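Local structure of mitomycin biosynthesis 6-O-methyltransferase (Streptomyces lavendulae, 3GWZ) at residues 179-184 / 211-216; 300-305 / 349-354; 101-104 / 109-112; 54-59 / 133-138. The protein transfers the methyl group of S-adenosyl-L-methionine to 6-demethylmitomycin A and B, making the quinone methoxy group of mitomycins A and B. All coordinates share one frame; numbering follows the deposited sequence.

How the contacts relate
Contact 4 is the buried one: a helix of the dimerisation domain meets the junction of helices 126-135 and 137-144 through one histidine-glutamine bond and alanine packing. It touches both neighbours. F133 packs on F179 and A182 of contact 1, where two arginines share a water beside the SAH pocket, and A58 touches F101 of contact 3, a backbone-bonded hairpin nested in the loop that contact 4 closes. Contact 2 stands apart at the surface, its centre about 51 Å from that of contact 3, and rests on a single long charge pair. Contacts 1 and 2 both belong to the methyltransferase fold, one at the ligand pocket and the other at the rim of its sheet.

Contact 1 (179-184 / 211-216). With SAH (S-adenosyl-L-homocysteine), chain G.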
loop_
_atom_site.group_PDB
_atom_site.type_symbol
_atom_site.label_atom_id
_atom_site.label_comp_id
_atom_site.label_asym_id
_atom_site.label_seq_id
_atom_site.Cartn_x
_atom_site.Cartn_y
_atom_site.Cartn_z
ATOM N N PHE A 179 5.701 19.181 -3.227
ATOM C CA PHE A 179 6.565 19.854 -2.267
ATOM C C PHE A 179 6.129 19.623 -0.808
ATOM O O PHE A 179 6.939 19.241 0.051
ATOM C CB PHE A 179 6.670 21.352 -2.531
ATOM C CG PHE A 179 7.329 22.092 -1.399
ATOM C CD1 PHE A 179 8.627 21.775 -1.023
ATOM C CD2 PHE A 179 6.647 23.053 -0.683
ATOM C CE1 PHE A 179 9.242 22.429 0.045
ATOM C CE2 PHE A 179 7.254 23.714 0.383
ATOM C CZ PHE A 179 8.557 23.400 0.741
ATOM N N ASN A 180 4.856 19.858 -0.525
ATOM C CA ASN A 180 4.365 19.696 0.846
ATOM C C ASN A 180 4.516 18.282 1.397
ATOM O O ASN A 180 4.728 18.103 2.597
ATOM C CB ASN A 180 2.918 20.173 0.967
ATOM C CG ASN A 180 2.810 21.685 0.936
ATOM O OD1 ASN A 180 3.813 22.389 1.064
ATOM N ND2 ASN A 180 1.598 22.188 0.769
ATOM N N ARG A 181 4.403 17.282 0.523
ATOM C CA ARG A 181 4.683 15.900 0.907
ATOM C C ARG A 181 6.167 15.699 1.231
ATOM O O ARG A 181 6.508 15.011 2.187
ATOM C CB ARG A 181 4.263 14.916 -0.197
ATOM C CG ARG A 181 2.771 14.590 -0.232
ATOM C CD ARG A 181 2.423 13.642 -1.385
ATOM N NE ARG A 181 2.935 12.288 -1.165
ATOM C CZ ARG A 181 2.279 11.330 -0.511
ATOM N NH1 ARG A 181 1.076 11.580 0.009
ATOM N NH2 ARG A 181 2.821 10.119 -0.377
ATOM N N ALA A 182 7.053 16.288 0.436
ATOM C CA ALA A 182 8.484 16.086 0.653
ATOM C C ALA A 182 8.960 16.792 1.920
ATOM O O ALA A 182 9.797 16.270 2.656
ATOM C CB ALA A 182 9.293 16.553 -0.558
HETATM N N MSE A 183 8.439 17.994 2.160
HETATM C CA MSE A 183 8.733 18.723 3.394
HETATM C C MSE A 183 8.052 18.017 4.574
HETATM O O MSE A 183 8.622 17.892 5.664
HETATM C CB MSE A 183 8.213 20.162 3.275
HETATM C CG MSE A 183 8.608 21.100 4.398
HETATM SE SE MSE A 183 10.530 21.481 4.449
HETATM C CE MSE A 183 11.019 20.409 5.993
ATOM N N GLY A 184 6.824 17.559 4.351
ATOM C CA GLY A 184 6.035 16.956 5.417
ATOM C C GLY A 184 6.618 15.676 5.985
ATOM O O GLY A 184 6.439 15.377 7.168
ATOM N N GLY A 211 4.405 26.890 9.563
ATOM C CA GLY A 211 4.472 25.540 10.110
ATOM C C GLY A 211 4.137 24.387 9.171
ATOM O O GLY A 211 3.973 23.250 9.627
ATOM N N GLY A 212 4.032 24.663 7.870
ATOM C CA GLY A 212 3.772 23.609 6.890
ATOM C C GLY A 212 2.452 22.889 7.123
ATOM O O GLY A 212 1.426 23.529 7.346
ATOM N N ARG A 213 2.463 21.557 7.084
ATOM C CA ARG A 213 1.227 20.805 7.281
ATOM C C ARG A 213 0.911 20.569 8.749
ATOM O O ARG A 213 -0.065 19.900 9.072
ATOM C CB ARG A 213 1.258 19.474 6.526
ATOM C CG ARG A 213 1.027 19.635 5.042
ATOM C CD ARG A 213 1.184 18.318 4.309
ATOM N NE ARG A 213 0.656 18.414 2.954
ATOM C CZ ARG A 213 0.521 17.381 2.127
ATOM N NH1 ARG A 213 0.873 16.161 2.514
ATOM N NH2 ARG A 213 0.025 17.574 0.915
ATOM N N GLY A 214 1.743 21.105 9.633
ATOM C CA GLY A 214 1.408 21.134 11.045
ATOM C C GLY A 214 1.894 19.974 11.899
ATOM O O GLY A 214 1.495 19.865 13.050
ATOM N N SER A 215 2.745 19.104 11.358
ATOM C CA SER A 215 3.242 17.978 12.153
ATOM C C SER A 215 4.043 18.413 13.390
ATOM O O SER A 215 3.987 17.767 14.446
ATOM C CB SER A 215 4.030 16.972 11.292
ATOM O OG SER A 215 5.233 17.530 10.796
ATOM N N LEU A 216 4.790 19.503 13.279
ATOM C CA LEU A 216 5.522 19.992 14.439
ATOM C C LEU A 216 4.554 20.412 15.547
ATOM O O LEU A 216 4.702 20.003 16.701
ATOM C CB LEU A 216 6.453 21.154 14.082
ATOM C CG LEU A 216 7.192 21.753 15.288
ATOM C CD1 LEU A 216 8.038 20.690 15.975
ATOM C CD2 LEU A 216 8.058 22.952 14.881
HETATM N N SAH G . 7.826 24.592 9.090
HETATM C CA SAH G . 7.469 23.521 8.097
HETATM C CB SAH G . 7.582 23.970 6.626
HETATM C CG SAH G . 8.966 24.464 6.163
HETATM S SD SAH G . 8.985 24.827 4.412
HETATM C C SAH G . 8.346 22.322 8.323
HETATM O O SAH G . 8.026 21.231 7.840
HETATM O OXT SAH G . 9.382 22.407 8.996
HETATM C "C5'" SAH G . 8.753 26.593 4.467
HETATM C "C4'" SAH G . 7.277 27.025 4.593
HETATM O "O4'" SAH G . 7.108 28.461 4.565
HETATM C "C3'" SAH G . 6.317 26.489 3.525
HETATM O "O3'" SAH G . 5.373 25.604 4.149
HETATM C "C2'" SAH G . 5.585 27.710 2.964
HETATM O "O2'" SAH G . 4.175 27.516 2.797
HETATM C "C1'" SAH G . 5.787 28.738 4.054
HETATM N N9 SAH G . 5.776 30.144 3.594
HETATM C C8 SAH G . 6.494 30.661 2.571
HETATM N N7 SAH G . 6.265 31.995 2.456
HETATM C C5 SAH G . 5.395 32.335 3.437
HETATM C C6 SAH G . 4.747 33.579 3.895
HETATM N N6 SAH G . 5.012 34.735 3.239
HETATM N N1 SAH G . 3.897 33.511 4.956
HETATM C C2 SAH G . 3.651 32.354 5.588
HETATM N N3 SAH G . 4.212 31.180 5.227
HETATM C C4 SAH G . 5.075 31.116 4.182
HETATM O O HOH W 1 -0.261 14.157 0.703
#
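R181 and R213 reach for the same water, which accepts from R181 NH1 at 3.0 Å and from R213 NH1 at 2.9 Å, while their guanidinium planes stand 82° apart. This is the class I methyltransferase fold, and R213 belongs to the glycine-rich loop after strand 205-209, here held against helix 173-197. The loop makes a type II' turn from G211 to G214, and G212 N comes within 3.6 Å of CA of the bound S-adenosyl-L-homocysteine (SAH).

R213 crosses to the helix as a chain extended from CG to NE and lays one face of its guanidinium over the backbone of N180 and R181. Its NE lies 3.5 Å from N180 CB. Carboxylates hold the charge: E240 forms a salt bridge with NE and E177 with NH2, and E240 also accepts from N180 ND2, tying loop to helix. These acids, with the shared water, probably make the approach of the two arginines tolerable. S215, first residue of helix 215-223, bonds through OG to OG of S187, which binds S-adenosyl-L-methionine.

F179 and M183 of the helix both touch the sulfur, from directions some 74° apart. The selenomethionine M183 has CG anti to its backbone N (chi1 -172°) and then bends, which puts its SE 3.7 Å from SAH SD. F179 meets the same sulfur with its ring edge, CZ lying 4.0 Å from SAH SD.

Contact 2 (300-305 / 349-354)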
loop_
_atom_site.group_PDB
_atom_site.type_symbol
_atom_site.label_atom_id
_atom_site.label_comp_id
_atom_site.label_asym_id
_atom_site.label_seq_id
_atom_site.Cartn_x
_atom_site.Cartn_y
_atom_site.Cartn_z
ATOM N N ASP A 300 8.864 37.664 28.513
ATOM C CA ASP A 300 9.114 36.301 28.967
ATOM C C ASP A 300 8.977 35.272 27.832
ATOM O O ASP A 300 9.235 34.086 28.023
ATOM C CB ASP A 300 8.174 35.944 30.127
ATOM C CG ASP A 300 6.747 36.461 29.918
ATOM O OD1 ASP A 300 6.570 37.677 29.666
ATOM O OD2 ASP A 300 5.794 35.656 30.030
ATOM N N SER A 301 8.575 35.732 26.653
ATOM C CA SER A 301 8.393 34.833 25.517
ATOM C C SER A 301 9.713 34.230 25.059
ATOM O O SER A 301 10.783 34.796 25.292
ATOM C CB SER A 301 7.738 35.567 24.346
ATOM O OG SER A 301 6.379 35.837 24.622
ATOM N N ARG A 302 9.633 33.075 24.406
ATOM C CA ARG A 302 10.806 32.473 23.798
ATOM C C ARG A 302 10.551 32.181 22.320
ATOM O O ARG A 302 9.429 31.858 21.927
ATOM C CB ARG A 302 11.212 31.195 24.542
ATOM C CG ARG A 302 11.781 31.433 25.944
ATOM C CD ARG A 302 13.017 32.320 25.884
ATOM N NE ARG A 302 13.665 32.480 27.185
ATOM C CZ ARG A 302 13.504 33.531 27.983
ATOM N NH1 ARG A 302 12.701 34.529 27.628
ATOM N NH2 ARG A 302 14.146 33.582 29.145
ATOM N N LEU A 303 11.590 32.328 21.503
ATOM C CA LEU A 303 11.520 31.960 20.094
ATOM C C LEU A 303 12.477 30.806 19.856
ATOM O O LEU A 303 13.634 30.859 20.291
ATOM C CB LEU A 303 11.916 33.141 19.205
ATOM C CG LEU A 303 12.209 32.827 17.732
ATOM C CD1 LEU A 303 10.976 32.263 17.045
ATOM C CD2 LEU A 303 12.686 34.083 17.008
ATOM N N LEU A 304 11.986 29.756 19.201
ATOM C CA LEU A 304 12.835 28.641 18.806
ATOM C C LEU A 304 13.049 28.655 17.299
ATOM O O LEU A 304 12.156 28.302 16.533
ATOM C CB LEU A 304 12.218 27.297 19.202
ATOM C CG LEU A 304 11.778 27.134 20.660
ATOM C CD1 LEU A 304 11.295 25.703 20.898
ATOM C CD2 LEU A 304 12.913 27.495 21.614
ATOM N N VAL A 305 14.234 29.070 16.875
ATOM C CA VAL A 305 14.601 28.925 15.488
ATOM C C VAL A 305 15.129 27.503 15.319
ATOM O O VAL A 305 16.122 27.123 15.923
ATOM C CB VAL A 305 15.657 29.963 15.060
ATOM C CG1 VAL A 305 16.201 29.605 13.678
ATOM C CG2 VAL A 305 15.038 31.350 15.036
ATOM N N ARG A 349 18.231 37.903 21.019
ATOM C CA ARG A 349 19.521 37.317 21.336
ATOM C C ARG A 349 19.415 35.843 21.687
ATOM O O ARG A 349 18.391 35.380 22.199
ATOM C CB ARG A 349 20.207 38.097 22.462
ATOM C CG ARG A 349 19.574 37.920 23.822
ATOM C CD ARG A 349 20.315 38.763 24.857
ATOM N NE ARG A 349 21.711 38.353 24.993
ATOM C CZ ARG A 349 22.713 39.182 25.278
ATOM N NH1 ARG A 349 22.483 40.480 25.440
ATOM N NH2 ARG A 349 23.948 38.716 25.387
ATOM N N VAL A 350 20.484 35.108 21.407
ATOM C CA VAL A 350 20.491 33.675 21.631
ATOM C C VAL A 350 20.673 33.359 23.106
ATOM O O VAL A 350 21.610 33.846 23.739
ATOM C CB VAL A 350 21.613 32.990 20.833
ATOM C CG1 VAL A 350 21.638 31.489 21.127
ATOM C CG2 VAL A 350 21.434 33.251 19.344
ATOM N N GLU A 351 19.777 32.542 23.645
ATOM C CA GLU A 351 19.889 32.085 25.021
ATOM C C GLU A 351 20.738 30.820 25.048
ATOM O O GLU A 351 21.682 30.704 25.826
ATOM C CB GLU A 351 18.508 31.806 25.605
ATOM C CG GLU A 351 18.468 31.763 27.121
ATOM C CD GLU A 351 18.504 33.149 27.746
ATOM O OE1 GLU A 351 18.999 34.092 27.087
ATOM O OE2 GLU A 351 18.035 33.292 28.898
ATOM N N ARG A 352 20.400 29.870 24.187
ATOM C CA ARG A 352 21.187 28.653 24.059
ATOM C C ARG A 352 20.784 27.907 22.800
ATOM O O ARG A 352 19.771 28.225 22.177
ATOM C CB ARG A 352 21.015 27.760 25.290
ATOM C CG ARG A 352 19.592 27.305 25.531
ATOM C CD ARG A 352 19.425 26.771 26.945
ATOM N NE ARG A 352 18.019 26.634 27.312
ATOM C CZ ARG A 352 17.417 25.476 27.569
ATOM N NH1 ARG A 352 18.101 24.342 27.508
ATOM N NH2 ARG A 352 16.130 25.454 27.896
ATOM N N SER A 353 21.592 26.927 22.413
ATOM C CA SER A 353 21.257 26.086 21.276
ATOM C C SER A 353 21.344 24.630 21.694
ATOM O O SER A 353 22.289 24.225 22.372
ATOM C CB SER A 353 22.161 26.378 20.072
ATOM O OG SER A 353 23.434 25.777 20.218
ATOM N N LEU A 354 20.342 23.857 21.293
ATOM C CA LEU A 354 20.196 22.474 21.724
ATOM C C LEU A 354 20.249 21.524 20.534
ATOM O O LEU A 354 19.824 21.874 19.427
ATOM C CB LEU A 354 18.860 22.304 22.451
ATOM C CG LEU A 354 18.591 23.376 23.506
ATOM C CD1 LEU A 354 17.104 23.516 23.802
ATOM C CD2 LEU A 354 19.378 23.060 24.771
#
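A classic beta bulge, E351 and R352 both facing E365, interrupts the outermost strand 348-355 of the methyltransferase sheet, and E351 from this bulge meets R302 at the start of strand 302-308. The link is a long salt bridge, with R302 NH2 3.9 Å from E351 OE2. The carboxylate oxygen lies well out of the guanidinium plane and the two groups are turned 65° to each other, so charge alone acts here and no N-H points at the oxygen.

What fixes the arginine is closer to home. Its chain folds back at chi2 (-59°) and lets R302 NH1 donate to S301 O at 3.0 Å, in a fairly straight bond (162°) that meets the carbonyl from above its plane. The glutamate is likewise busy, since its other oxygen, OE1, forms a salt bridge with R367 NE. E351 thus stands between two arginines, R302 at long range and R367 on its other oxygen.

R367 sits on strand 361-368, which runs between the two segments and keeps R302 CA and E351 CA 9.2 Å apart. On the other flank of 302-308, strand 271-275 bonds to its backbone, while V350 on the edge strand packs against helix 336-344.

Contact 3 (101-104 / 109-112)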
loop_
_atom_site.group_PDB
_atom_site.type_symbol
_atom_site.label_atom_id
_atom_site.label_comp_id
_atom_site.label_asym_id
_atom_site.label_seq_id
_atom_site.Cartn_x
_atom_site.Cartn_y
_atom_site.Cartn_z
ATOM N N PHE A 101 16.521 -2.274 -7.626
ATOM C CA PHE A 101 15.848 -3.472 -8.144
ATOM C C PHE A 101 16.887 -4.575 -8.359
ATOM O O PHE A 101 18.066 -4.292 -8.546
ATOM C CB PHE A 101 15.114 -3.231 -9.472
ATOM C CG PHE A 101 14.073 -2.142 -9.426
ATOM C CD1 PHE A 101 14.259 -0.962 -10.138
ATOM C CD2 PHE A 101 12.904 -2.308 -8.707
ATOM C CE1 PHE A 101 13.316 0.039 -10.118
ATOM C CE2 PHE A 101 11.946 -1.311 -8.681
ATOM C CZ PHE A 101 12.152 -0.129 -9.388
ATOM N N ASP A 102 16.437 -5.827 -8.333
ATOM C CA ASP A 102 17.276 -6.969 -8.706
ATOM C C ASP A 102 16.870 -7.465 -10.093
ATOM O O ASP A 102 15.683 -7.597 -10.396
ATOM C CB ASP A 102 17.115 -8.125 -7.704
ATOM C CG ASP A 102 17.934 -7.937 -6.429
ATOM O OD1 ASP A 102 18.895 -7.133 -6.422
ATOM O OD2 ASP A 102 17.613 -8.614 -5.425
ATOM N N ASP A 103 17.854 -7.735 -10.938
ATOM C CA ASP A 103 17.607 -8.400 -12.211
ATOM C C ASP A 103 17.764 -9.899 -11.947
ATOM O O ASP A 103 18.849 -10.345 -11.603
ATOM C CB ASP A 103 18.632 -7.924 -13.248
ATOM C CG ASP A 103 18.467 -8.601 -14.599
ATOM O OD1 ASP A 103 17.837 -9.678 -14.670
ATOM O OD2 ASP A 103 18.980 -8.055 -15.595
ATOM N N LEU A 104 16.687 -10.673 -12.066
ATOM C CA LEU A 104 16.766 -12.089 -11.689
ATOM C C LEU A 104 17.615 -12.907 -12.669
ATOM O O LEU A 104 18.037 -14.019 -12.355
ATOM C CB LEU A 104 15.375 -12.706 -11.502
ATOM C CG LEU A 104 14.557 -12.150 -10.324
ATOM C CD1 LEU A 104 13.446 -13.110 -9.938
ATOM C CD2 LEU A 104 15.438 -11.840 -9.117
ATOM N N LEU A 109 12.646 -11.415 -15.738
ATOM C CA LEU A 109 12.103 -11.019 -14.442
ATOM C C LEU A 109 12.935 -9.986 -13.689
ATOM O O LEU A 109 14.163 -10.015 -13.715
ATOM C CB LEU A 109 11.930 -12.250 -13.552
ATOM C CG LEU A 109 10.827 -13.205 -13.994
ATOM C CD1 LEU A 109 10.895 -14.475 -13.163
ATOM C CD2 LEU A 109 9.472 -12.530 -13.858
ATOM N N PHE A 110 12.243 -9.084 -13.006
ATOM C CA PHE A 110 12.874 -8.149 -12.095
ATOM C C PHE A 110 12.147 -8.186 -10.760
ATOM O O PHE A 110 10.965 -8.515 -10.711
ATOM C CB PHE A 110 12.848 -6.737 -12.688
ATOM C CG PHE A 110 13.713 -6.589 -13.896
ATOM C CD1 PHE A 110 15.016 -6.139 -13.774
ATOM C CD2 PHE A 110 13.236 -6.926 -15.150
ATOM C CE1 PHE A 110 15.829 -6.006 -14.897
ATOM C CE2 PHE A 110 14.035 -6.800 -16.263
ATOM C CZ PHE A 110 15.337 -6.342 -16.133
ATOM N N ALA A 111 12.853 -7.858 -9.683
ATOM C CA ALA A 111 12.280 -7.944 -8.338
ATOM C C ALA A 111 12.614 -6.732 -7.485
ATOM O O ALA A 111 13.597 -6.037 -7.728
ATOM C CB ALA A 111 12.760 -9.207 -7.632
ATOM N N GLN A 112 11.788 -6.494 -6.476
ATOM C CA GLN A 112 12.088 -5.503 -5.458
ATOM C C GLN A 112 13.360 -5.900 -4.741
ATOM O O GLN A 112 13.598 -7.083 -4.530
ATOM C CB GLN A 112 10.966 -5.482 -4.424
ATOM C CG GLN A 112 10.826 -4.173 -3.674
ATOM C CD GLN A 112 10.096 -3.148 -4.503
ATOM O OE1 GLN A 112 10.687 -2.485 -5.363
ATOM N NE2 GLN A 112 8.795 -3.022 -4.268
HETATM O O HOH W 2 15.263 -9.217 -4.638
HETATM O O HOH W 3 15.612 -10.298 -16.039
#
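L109 O is gripped twice: L104 N donates to it at 3.1 Å, and a water donates at 2.8 Å. The same water also gives a hydrogen bond to D103 OD1, at 2.7 Å, so it stitches a side chain of one strand to the backbone of the other. D103 OD1 also accepts from G105 N in the turn. These strands, 102-103 and 109-111, form a beta hairpin in the dimerisation domain, consistent with the wing of the winged-helix fold found in this family.

At the hydrogen-bonded pair D102 and A111 the backbones exchange two bonds. D102 N gives a nearly straight one to A111 O at 2.9 Å (169°), and A111 N returns the other to D102 O in the plane of that carbonyl. A second water bridges D102 OD2 and Q112 O. The next pair, D103 and F110, is non-hydrogen-bonded; here CG of D103, anti to its backbone N (chi1 178°), comes 3.7 Å from F110 CE1, with carboxylate and ring planes 40° apart. On the opposite face L104 CD2 packs 4.0 Å from A111 CB.

F101 turns its ring edge to A111 O and lies against helix 85-97. The hairpin is therefore held mainly by backbone bonds, while two waters tie aspartate carboxylates to facing carbonyls, and L104 and L109 pack on each other and on G247 of the second subunit.

Contact 4 (54-59 / 133-138); sequences AIHVAV and FQAAPW
Both H56 and Q134 carry CG anti to the carbonyl carbon, H56 with chi1 -61°, and Q134 then runs out extended beyond CG (chi2 169°), which brings the imidazole tip up to the amide oxygen. H56 NE2 donates to Q134 OE1 at 3.1 Å with an angle of 151° at the hydrogen. The donor lies in the plane of the amide carbonyl and on one of its lone pairs, but the oxygen is tilted somewhat from the imidazole plane. Ring and amide stand almost perpendicular.

Behind the bond the packing is close. H56 NE2 also comes 3.4 Å from Q134 CB, and one face of the ring lies over Q134 O and A135 N, toward its rim. At the root of the side chain H56 CB meets A135 CB at 3.8 Å, and the small alanine allows the backbones to approach until H56 CA and A135 CA are 4.7 Å apart.

The contact joins helix 32-61 of the dimerisation domain to the junction of helices 126-135 and 137-144, with A136 as N-cap of the latter. From the preceding turn of helix 32-61, R53 NH1 donates to Q134 O. The third subunit closes in as well, its L46 packing on Q134 and its I45 on I55.

H56 thus carries a proton on NE2 and gives it to the amide oxygen, and the bond probably helps to fix both the rotation of the imidazole and the flip of the Q134 amide in this buried joint.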
loop_
_atom_site.group_PDB
_atom_site.type_symbol
_atom_site.label_atom_id
_atom_site.label_comp_id
_atom_site.label_asym_id
_atom_site.label_seq_id
_atom_site.Cartn_x
_atom_site.Cartn_y
_atom_site.Cartn_z
ATOM N N ALA A 54 17.127 8.203 -13.689
ATOM C CA ALA A 54 16.510 6.891 -13.897
ATOM C C ALA A 54 15.608 6.531 -12.707
ATOM O O ALA A 54 14.530 5.959 -12.880
ATOM C CB ALA A 54 17.583 5.819 -14.120
ATOM N N ILE A 55 16.047 6.878 -11.502
ATOM C CA ILE A 55 15.209 6.676 -10.320
ATOM C C ILE A 55 13.952 7.544 -10.410
ATOM O O ILE A 55 12.848 7.097 -10.088
ATOM C CB ILE A 55 15.986 6.949 -9.014
ATOM C CG1 ILE A 55 16.976 5.799 -8.748
ATOM C CG2 ILE A 55 15.016 7.132 -7.841
ATOM C CD1 ILE A 55 17.709 5.891 -7.430
ATOM N N HIS A 56 14.104 8.785 -10.871
ATOM C CA HIS A 56 12.944 9.664 -10.994
ATOM C C HIS A 56 11.894 9.038 -11.901
ATOM O O HIS A 56 10.704 9.035 -11.583
ATOM C CB HIS A 56 13.354 11.046 -11.514
ATOM C CG HIS A 56 14.306 11.764 -10.606
ATOM N ND1 HIS A 56 15.214 12.697 -11.058
ATOM C CD2 HIS A 56 14.515 11.652 -9.271
ATOM C CE1 HIS A 56 15.929 13.144 -10.041
ATOM N NE2 HIS A 56 15.530 12.519 -8.945
ATOM N N VAL A 57 12.341 8.498 -13.027
ATOM C CA VAL A 57 11.422 7.903 -13.984
ATOM C C VAL A 57 10.787 6.643 -13.410
ATOM O O VAL A 57 9.596 6.409 -13.610
ATOM C CB VAL A 57 12.096 7.601 -15.336
ATOM C CG1 VAL A 57 11.141 6.833 -16.243
ATOM C CG2 VAL A 57 12.518 8.902 -15.999
ATOM N N ALA A 58 11.569 5.841 -12.688
ATOM C CA ALA A 58 11.005 4.647 -12.044
ATOM C C ALA A 58 9.889 4.992 -11.043
ATOM O O ALA A 58 8.877 4.288 -10.957
ATOM C CB ALA A 58 12.104 3.813 -11.369
ATOM N N VAL A 59 10.063 6.064 -10.277
ATOM C CA VAL A 59 9.007 6.441 -9.341
ATOM C C VAL A 59 7.849 7.127 -10.051
ATOM O O VAL A 59 6.696 6.931 -9.683
ATOM C CB VAL A 59 9.504 7.291 -8.147
ATOM C CG1 VAL A 59 10.537 6.501 -7.330
ATOM C CG2 VAL A 59 10.062 8.615 -8.624
ATOM N N PHE A 133 9.237 14.367 -5.801
ATOM C CA PHE A 133 9.363 15.829 -5.890
ATOM C C PHE A 133 10.394 16.182 -6.964
ATOM O O PHE A 133 10.136 16.999 -7.846
ATOM C CB PHE A 133 9.790 16.347 -4.501
ATOM C CG PHE A 133 10.029 17.850 -4.406
ATOM C CD1 PHE A 133 9.144 18.757 -4.958
ATOM C CD2 PHE A 133 11.116 18.337 -3.684
ATOM C CE1 PHE A 133 9.365 20.141 -4.837
ATOM C CE2 PHE A 133 11.346 19.713 -3.549
ATOM C CZ PHE A 133 10.459 20.614 -4.130
ATOM N N GLN A 134 11.553 15.537 -6.897
ATOM C CA GLN A 134 12.642 15.772 -7.845
ATOM C C GLN A 134 12.316 15.308 -9.269
ATOM O O GLN A 134 12.929 15.764 -10.235
ATOM C CB GLN A 134 13.902 15.048 -7.374
ATOM C CG GLN A 134 14.482 15.594 -6.086
ATOM C CD GLN A 134 15.549 14.687 -5.515
ATOM O OE1 GLN A 134 15.937 13.693 -6.138
ATOM N NE2 GLN A 134 16.021 15.010 -4.316
ATOM N N ALA A 135 11.371 14.385 -9.391
ATOM C CA ALA A 135 10.976 13.868 -10.699
ATOM C C ALA A 135 10.333 14.956 -11.559
ATOM O O ALA A 135 10.411 14.914 -12.789
ATOM C CB ALA A 135 10.023 12.693 -10.533
ATOM N N ALA A 136 9.695 15.928 -10.907
ATOM C CA ALA A 136 9.045 17.028 -11.609
ATOM C C ALA A 136 10.003 17.764 -12.536
ATOM O O ALA A 136 11.126 18.093 -12.148
ATOM C CB ALA A 136 8.416 18.016 -10.620
ATOM N N PRO A 137 9.550 18.046 -13.766
ATOM C CA PRO A 137 10.406 18.701 -14.763
ATOM C C PRO A 137 10.888 20.066 -14.283
ATOM O O PRO A 137 12.012 20.456 -14.592
ATOM C CB PRO A 137 9.484 18.831 -15.985
ATOM C CG PRO A 137 8.082 18.697 -15.420
ATOM C CD PRO A 137 8.243 17.675 -14.333
ATOM N N TRP A 138 10.060 20.776 -13.520
ATOM C CA TRP A 138 10.429 22.121 -13.076
ATOM C C TRP A 138 11.480 22.097 -11.975
ATOM O O TRP A 138 12.211 23.075 -11.769
ATOM C CB TRP A 138 9.188 22.926 -12.647
ATOM C CG TRP A 138 8.171 22.150 -11.848
ATOM C CD1 TRP A 138 7.005 21.621 -12.314
ATOM C CD2 TRP A 138 8.227 21.825 -10.448
ATOM N NE1 TRP A 138 6.326 21.001 -11.299
ATOM C CE2 TRP A 138 7.054 21.105 -10.143
ATOM C CE3 TRP A 138 9.154 22.073 -9.429
ATOM C CZ2 TRP A 138 6.780 20.625 -8.861
ATOM C CZ3 TRP A 138 8.886 21.594 -8.152
ATOM C CH2 TRP A 138 7.699 20.881 -7.879
#